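Local coordinates for putative methyl-accepting chemotaxis protein (Salmonella enterica subsp. enterica serovar Typhimurium str. LT2, PDB 6DB1), which probably senses small molecules through this N-terminal ligand-binding domain and, as a chemoreceptor, relays the signal across the membrane to the chemotaxis machinery, at the interface of chains A and B. Sequence-based numbering; all coordinates share one arbitrary frame. Chains: chain A/B, Putative methyl-accepting chemotaxis protein.

Contact 1: the interface of chains A and B. Residues chain A 12, 14-15, 18, 143; chain B 18, 22.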
loop_
_atom_site.group_PDB
_atom_site.type_symbol
_atom_site.label_atom_id
_atom_site.label_comp_id
_atom_site.label_asym_id
_atom_site.label_seq_id
_atom_site.Cartn_x
_atom_site.Cartn_y
_atom_site.Cartn_z
ATOM N N ASP A 12 -16.478 -4.400 17.175
ATOM C CA ASP A 12 -16.658 -5.769 16.687
ATOM C C ASP A 12 -15.361 -6.246 15.991
ATOM O O ASP A 12 -14.457 -5.467 15.679
ATOM C CB ASP A 12 -17.889 -5.841 15.766
ATOM C CG ASP A 12 -17.744 -5.003 14.487
ATOM O OD1 ASP A 12 -16.847 -5.288 13.690
ATOM O OD2 ASP A 12 -18.583 -4.099 14.244
ATOM N N ASP A 14 -14.882 -7.353 12.964
ATOM C CA ASP A 14 -14.668 -6.841 11.600
ATOM C C ASP A 14 -13.992 -5.465 11.625
ATOM O O ASP A 14 -13.053 -5.220 10.859
ATOM C CB ASP A 14 -15.970 -6.698 10.823
ATOM C CG ASP A 14 -16.661 -8.000 10.617
ATOM O OD1 ASP A 14 -17.160 -8.580 11.593
ATOM O OD2 ASP A 14 -16.750 -8.402 9.440
ATOM N N ARG A 15 -14.488 -4.564 12.480
ATOM C CA ARG A 15 -13.886 -3.237 12.570
ATOM C C ARG A 15 -12.436 -3.317 13.026
ATOM O O ARG A 15 -11.617 -2.576 12.486
ATOM C CB ARG A 15 -14.621 -2.296 13.519
ATOM C CG ARG A 15 -15.898 -1.723 12.935
ATOM C CD ARG A 15 -16.427 -0.638 13.840
ATOM N NE ARG A 15 -15.547 0.522 13.916
ATOM C CZ ARG A 15 -15.785 1.560 14.712
ATOM N NH1 ARG A 15 -14.963 2.590 14.732
ATOM N NH2 ARG A 15 -16.844 1.554 15.491
ATOM N N VAL A 18 -10.229 -4.545 10.147
ATOM C CA VAL A 18 -10.179 -3.477 9.135
ATOM C C VAL A 18 -9.242 -2.335 9.601
ATOM O O VAL A 18 -8.485 -1.808 8.773
ATOM C CB VAL A 18 -11.599 -2.993 8.795
ATOM C CG1 VAL A 18 -11.605 -1.779 7.881
ATOM C CG2 VAL A 18 -12.413 -4.116 8.183
ATOM N N LEU A 143 -12.683 -12.172 7.139
ATOM C CA LEU A 143 -13.702 -11.189 6.715
ATOM C C LEU A 143 -14.683 -11.754 5.684
ATOM O O LEU A 143 -15.882 -11.455 5.785
ATOM C CB LEU A 143 -13.006 -9.948 6.149
ATOM C CG LEU A 143 -12.344 -9.054 7.192
ATOM C CD1 LEU A 143 -11.392 -8.064 6.543
ATOM C CD2 LEU A 143 -13.397 -8.332 8.032
ATOM N N VAL B 18 -19.902 -0.919 8.132
ATOM C CA VAL B 18 -18.705 -1.689 8.384
ATOM C C VAL B 18 -18.345 -2.483 7.121
ATOM O O VAL B 18 -17.183 -2.677 6.809
ATOM C CB VAL B 18 -18.887 -2.589 9.622
ATOM C CG1 VAL B 18 -17.712 -3.529 9.830
ATOM C CG2 VAL B 18 -19.115 -1.765 10.880
ATOM N N THR B 22 -15.030 -2.181 5.107
ATOM C CA THR B 22 -14.282 -3.434 4.887
ATOM C C THR B 22 -13.849 -3.563 3.414
ATOM O O THR B 22 -12.657 -3.760 3.113
ATOM C CB THR B 22 -15.110 -4.662 5.290
ATOM O OG1 THR B 22 -15.444 -4.553 6.673
ATOM C CG2 THR B 22 -14.386 -5.970 5.027
HETATM O O HOH W 1 -17.172 -6.707 7.253
#
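B:Val18 pushes its isopropyl group against the first turn of the chain A helix 13-46, which packs here against the same helix of chain B. From CB the side chain forks. CG1, anti to the backbone N (chi1 174°), reaches the methylene of A:Asp14, with CG1 3.8 Å from CB. The other branch, CG2, meets the aliphatic stem of A:Arg15, whose CG lies 3.8 Å from it, and brushes the carboxylate of A:Asp12. The arginine crosses the valine at about a right angle, touching it with its methylene stem, and the chain bends about CG-CD. A:Asp12 caps the start of its own helix: the backbone N of A:Arg15 donates to carboxylate OD1 of A:Asp12 at 2.7 Å, a nearly straight bond (166° at H) met on the syn side but tilted out of the carboxylate plane. One helical turn further along chain B, B:Thr22 faces A:Val18 and A:Leu143. Its methyl CG2 meets the end of the leucine tip to tip, 3.9 Å from CD2 of A:Leu143, which brings helix 110-144 of chain A into the patch. The hydroxyl OG1 of B:Thr22 sits beside methyl CG2 of A:Val18 and turns back to its own helix, donating to the carbonyl O of B:Val18 at 2.6 Å from above the carbonyl plane. Polar contact across the patch runs through water 1, which is 2.8 Å from both B:Thr22 OG1 and carboxylate OD2 of A:Asp14.

Contact 2: the interface of chains A and B. Residues chain A 18, 21-22, 25; chain B 21, 25-26, 29.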
loop_
_atom_site.group_PDB
_atom_site.type_symbol
_atom_site.label_atom_id
_atom_site.label_comp_id
_atom_site.label_asym_id
_atom_site.label_seq_id
_atom_site.Cartn_x
_atom_site.Cartn_y
_atom_site.Cartn_z
ATOM N N VAL A 18 -10.229 -4.545 10.147
ATOM C CA VAL A 18 -10.179 -3.477 9.135
ATOM C C VAL A 18 -9.242 -2.335 9.601
ATOM O O VAL A 18 -8.485 -1.808 8.773
ATOM C CB VAL A 18 -11.599 -2.993 8.795
ATOM C CG1 VAL A 18 -11.605 -1.779 7.881
ATOM C CG2 VAL A 18 -12.413 -4.116 8.183
HETATM N N MSE A 21 -5.804 -3.646 8.917
HETATM C CA MSE A 21 -5.543 -3.714 7.467
HETATM C C MSE A 21 -5.282 -2.321 6.919
HETATM O O MSE A 21 -4.444 -2.140 6.058
HETATM C CB MSE A 21 -6.704 -4.434 6.746
HETATM C CG MSE A 21 -6.548 -4.447 5.216
HETATM SE SE MSE A 21 -8.092 -5.343 4.358
HETATM C CE MSE A 21 -8.613 -6.395 5.943
ATOM N N THR A 22 -5.990 -1.327 7.452
ATOM C CA THR A 22 -5.838 0.063 7.027
ATOM C C THR A 22 -4.494 0.628 7.499
ATOM O O THR A 22 -3.825 1.295 6.735
ATOM C CB THR A 22 -7.001 0.925 7.538
ATOM O OG1 THR A 22 -8.177 0.497 6.849
ATOM C CG2 THR A 22 -6.778 2.406 7.314
ATOM N N SER A 25 -1.779 -0.882 5.332
ATOM C CA SER A 25 -1.739 -0.270 3.985
ATOM C C SER A 25 -1.119 1.128 4.033
ATOM O O SER A 25 -0.377 1.516 3.150
ATOM C CB SER A 25 -3.102 -0.198 3.376
ATOM O OG SER A 25 -3.560 -1.486 3.046
HETATM N N MSE B 21 -16.714 -0.024 4.817
HETATM C CA MSE B 21 -15.362 0.207 5.319
HETATM C C MSE B 21 -14.464 -0.991 5.023
HETATM O O MSE B 21 -13.290 -0.838 4.679
HETATM C CB MSE B 21 -15.353 0.447 6.840
HETATM C CG MSE B 21 -15.900 1.808 7.225
HETATM SE SE MSE B 21 -16.202 1.761 9.166
HETATM C CE MSE B 21 -14.457 2.542 9.489
ATOM N N SER B 25 -11.234 -1.019 2.510
ATOM C CA SER B 25 -9.921 -1.429 3.018
ATOM C C SER B 25 -9.335 -2.582 2.179
ATOM O O SER B 25 -8.115 -2.656 1.979
ATOM C CB SER B 25 -10.037 -1.828 4.467
ATOM O OG SER B 25 -8.801 -2.309 4.979
ATOM N N GLN B 26 -10.189 -3.526 1.779
ATOM C CA GLN B 26 -9.778 -4.702 0.986
ATOM C C GLN B 26 -9.312 -4.273 -0.411
ATOM O O GLN B 26 -8.346 -4.839 -0.964
ATOM C CB GLN B 26 -10.921 -5.706 0.850
ATOM C CG GLN B 26 -11.116 -6.570 2.080
ATOM C CD GLN B 26 -12.329 -7.453 1.958
ATOM O OE1 GLN B 26 -13.412 -7.002 1.591
ATOM N NE2 GLN B 26 -12.164 -8.718 2.300
ATOM N N ASP B 29 -5.924 -2.671 -0.031
ATOM C CA ASP B 29 -4.952 -3.710 0.262
ATOM C C ASP B 29 -4.572 -4.446 -1.039
ATOM O O ASP B 29 -3.392 -4.686 -1.314
ATOM C CB ASP B 29 -5.548 -4.673 1.299
ATOM C CG ASP B 29 -4.677 -5.876 1.556
ATOM O OD1 ASP B 29 -3.560 -5.696 2.086
ATOM O OD2 ASP B 29 -5.136 -7.009 1.265
HETATM O O HOH W 2 -6.124 -1.312 3.538
HETATM O O HOH W 3 -1.347 -3.477 2.644
HETATM O O HOH W 4 -3.285 -4.046 4.544
#
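Helix 13-46 of chain A lies against helix 13-46 of chain B, and B:Ser25 faces A:Val18, A:Met21 and A:Thr22. A:Met21, a selenomethionine, holds CG anti to its backbone N (chi1 176°) and runs straight to SE, which puts the selenium over the chain B helix. There SE touches the backbone CA of B:Gln26 at 3.8 Å and CB of B:Asp29 at 4.0 Å. Further toward the N-terminal end of the chain A helix, CG1 of A:Val18 packs on CB of B:Ser25 at 3.8 Å. OG of B:Ser25 lies alongside the A:Met21 side chain, 3.5 Å from its CB, and has a weak hydrogen bond of 3.4 Å to OG1 of A:Thr22. That threonine hydroxyl donates to the carbonyl O of A:Val18 from above the carbonyl plane; the direction of the weak bond is not decided. A:Ser25 turns its OG back toward its own helix (chi1 -70°) and donates to the carbonyl O of A:Met21, 3.2 Å away. Water 2 lies 2.6 Å from OG of A:Ser25 and also bonds both the hydroxyl and the carbonyl O of B:Ser25. Waters 3 and 4, bonded to each other, join A:Ser25 to B:Asp29: water 4 is 3.0 Å from carboxylate OD1 of B:Asp29.

Contact 3: the interface of chains A and B. Residues chain A 21, 25, 133, 136; chain B 29, 33.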
loop_
_atom_site.group_PDB
_atom_site.type_symbol
_atom_site.label_atom_id
_atom_site.label_comp_id
_atom_site.label_asym_id
_atom_site.label_seq_id
_atom_site.Cartn_x
_atom_site.Cartn_y
_atom_site.Cartn_z
HETATM N N MSE A 21 -5.804 -3.646 8.917
HETATM C CA MSE A 21 -5.543 -3.714 7.467
HETATM C C MSE A 21 -5.282 -2.321 6.919
HETATM O O MSE A 21 -4.444 -2.140 6.058
HETATM C CB MSE A 21 -6.704 -4.434 6.746
HETATM C CG MSE A 21 -6.548 -4.447 5.216
HETATM SE SE MSE A 21 -8.092 -5.343 4.358
HETATM C CE MSE A 21 -8.613 -6.395 5.943
ATOM N N SER A 25 -1.779 -0.882 5.332
ATOM C CA SER A 25 -1.739 -0.270 3.985
ATOM C C SER A 25 -1.119 1.128 4.033
ATOM O O SER A 25 -0.377 1.516 3.150
ATOM C CB SER A 25 -3.102 -0.198 3.376
ATOM O OG SER A 25 -3.560 -1.486 3.046
ATOM N N GLU A 133 1.490 -9.950 2.880
ATOM C CA GLU A 133 0.663 -10.894 2.108
ATOM C C GLU A 133 0.037 -11.926 3.045
ATOM O O GLU A 133 -1.132 -12.267 2.924
ATOM C CB GLU A 133 1.497 -11.644 1.064
ATOM C CG GLU A 133 2.033 -10.765 -0.053
ATOM C CD GLU A 133 1.387 -10.942 -1.419
ATOM O OE1 GLU A 133 0.464 -11.763 -1.532
ATOM O OE2 GLU A 133 1.802 -10.228 -2.360
ATOM N N SER A 136 -2.802 -10.112 4.863
ATOM C CA SER A 136 -3.964 -9.829 4.042
ATOM C C SER A 136 -4.734 -11.122 3.758
ATOM O O SER A 136 -5.957 -11.119 3.802
ATOM C CB SER A 136 -3.584 -9.122 2.764
ATOM O OG SER A 136 -2.775 -9.952 1.946
ATOM N N ASP B 29 -5.924 -2.671 -0.031
ATOM C CA ASP B 29 -4.952 -3.710 0.262
ATOM C C ASP B 29 -4.572 -4.446 -1.039
ATOM O O ASP B 29 -3.392 -4.686 -1.314
ATOM C CB ASP B 29 -5.548 -4.673 1.299
ATOM C CG ASP B 29 -4.677 -5.876 1.556
ATOM O OD1 ASP B 29 -3.560 -5.696 2.086
ATOM O OD2 ASP B 29 -5.136 -7.009 1.265
ATOM N N ARG B 33 -0.986 -5.189 -2.848
ATOM C CA ARG B 33 -0.554 -6.534 -3.210
ATOM C C ARG B 33 -0.142 -6.531 -4.693
ATOM O O ARG B 33 0.872 -7.118 -5.068
ATOM C CB ARG B 33 -1.662 -7.575 -3.003
ATOM C CG ARG B 33 -2.210 -7.695 -1.585
ATOM C CD ARG B 33 -1.256 -8.292 -0.560
ATOM N NE ARG B 33 -0.077 -7.472 -0.301
ATOM C CZ ARG B 33 -0.046 -6.437 0.542
ATOM N NH1 ARG B 33 1.067 -5.739 0.707
ATOM N NH2 ARG B 33 -1.140 -6.095 1.196
HETATM O O HOH W 5 2.858 -7.832 -0.577
HETATM O O HOH W 6 -1.347 -3.477 2.644
HETATM O O HOH W 7 -3.285 -4.046 4.544
#
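Helices 13-46 and 110-144 of chain A both face helix 13-46 of chain B here, with B:Asp29 and B:Arg33 set against A:Ser136 and A:Glu133. The carboxylate of B:Asp29 lies alongside the CB of A:Ser136, CG being 3.6 Å from that methylene. The hydroxyl of A:Ser136 is turned away from the aspartate: OG stands between the backbone N and the carbonyl carbon (chi1 64°) and donates to the carbonyl O of A:Glu133 at 3.0 Å. OG also comes near CD of B:Arg33. The arginine bends at CG and again at CD, which folds its guanidinium back toward B:Asp29, and NH2 forms a salt bridge of 2.6 Å with OD1 of that aspartate within chain B. OD1 of B:Asp29 and OE2 of A:Glu133 both lie at the guanidinium's edge, in plane. A:Glu133 and B:Arg33 slide past each other in opposite directions, CD of A:Glu133 3.8 Å from CD of B:Arg33, with their carboxylate and guanidinium planes 64° apart. Their salt bridge is long, 3.9 Å between NE of B:Arg33 and OE2 of A:Glu133, and water 5 bridges it, bonded to NE, NH1 and OE2. The intrachain aspartate may offset part of the arginine's charge. Water 6 links the arginine to the other chain A helix: it takes a fairly straight bond (163° at H) of 3.0 Å from NH2 of B:Arg33 and bonds OG of A:Ser25.

The contacts follow one another along helix 13-46 of both chains. By their C-alpha centres, contacts 1 and 2 are about 9 Å apart, contacts 2 and 3 about 7 Å, and contacts 1 and 3 about 14 Å. A:Val18 belongs to contacts 1 and 2; A:Met21, A:Ser25 and B:Asp29 belong to contacts 2 and 3. Helix 110-144 of chain A joins in at contacts 1 and 3. Here A:Val18 and B:Val18 meet different residues, as do A:Ser25 and B:Ser25, in keeping with an inexact two-fold. Chemoreceptor ligand-binding domains commonly dimerise, but the structure alone does not show that this pairing is the biological one.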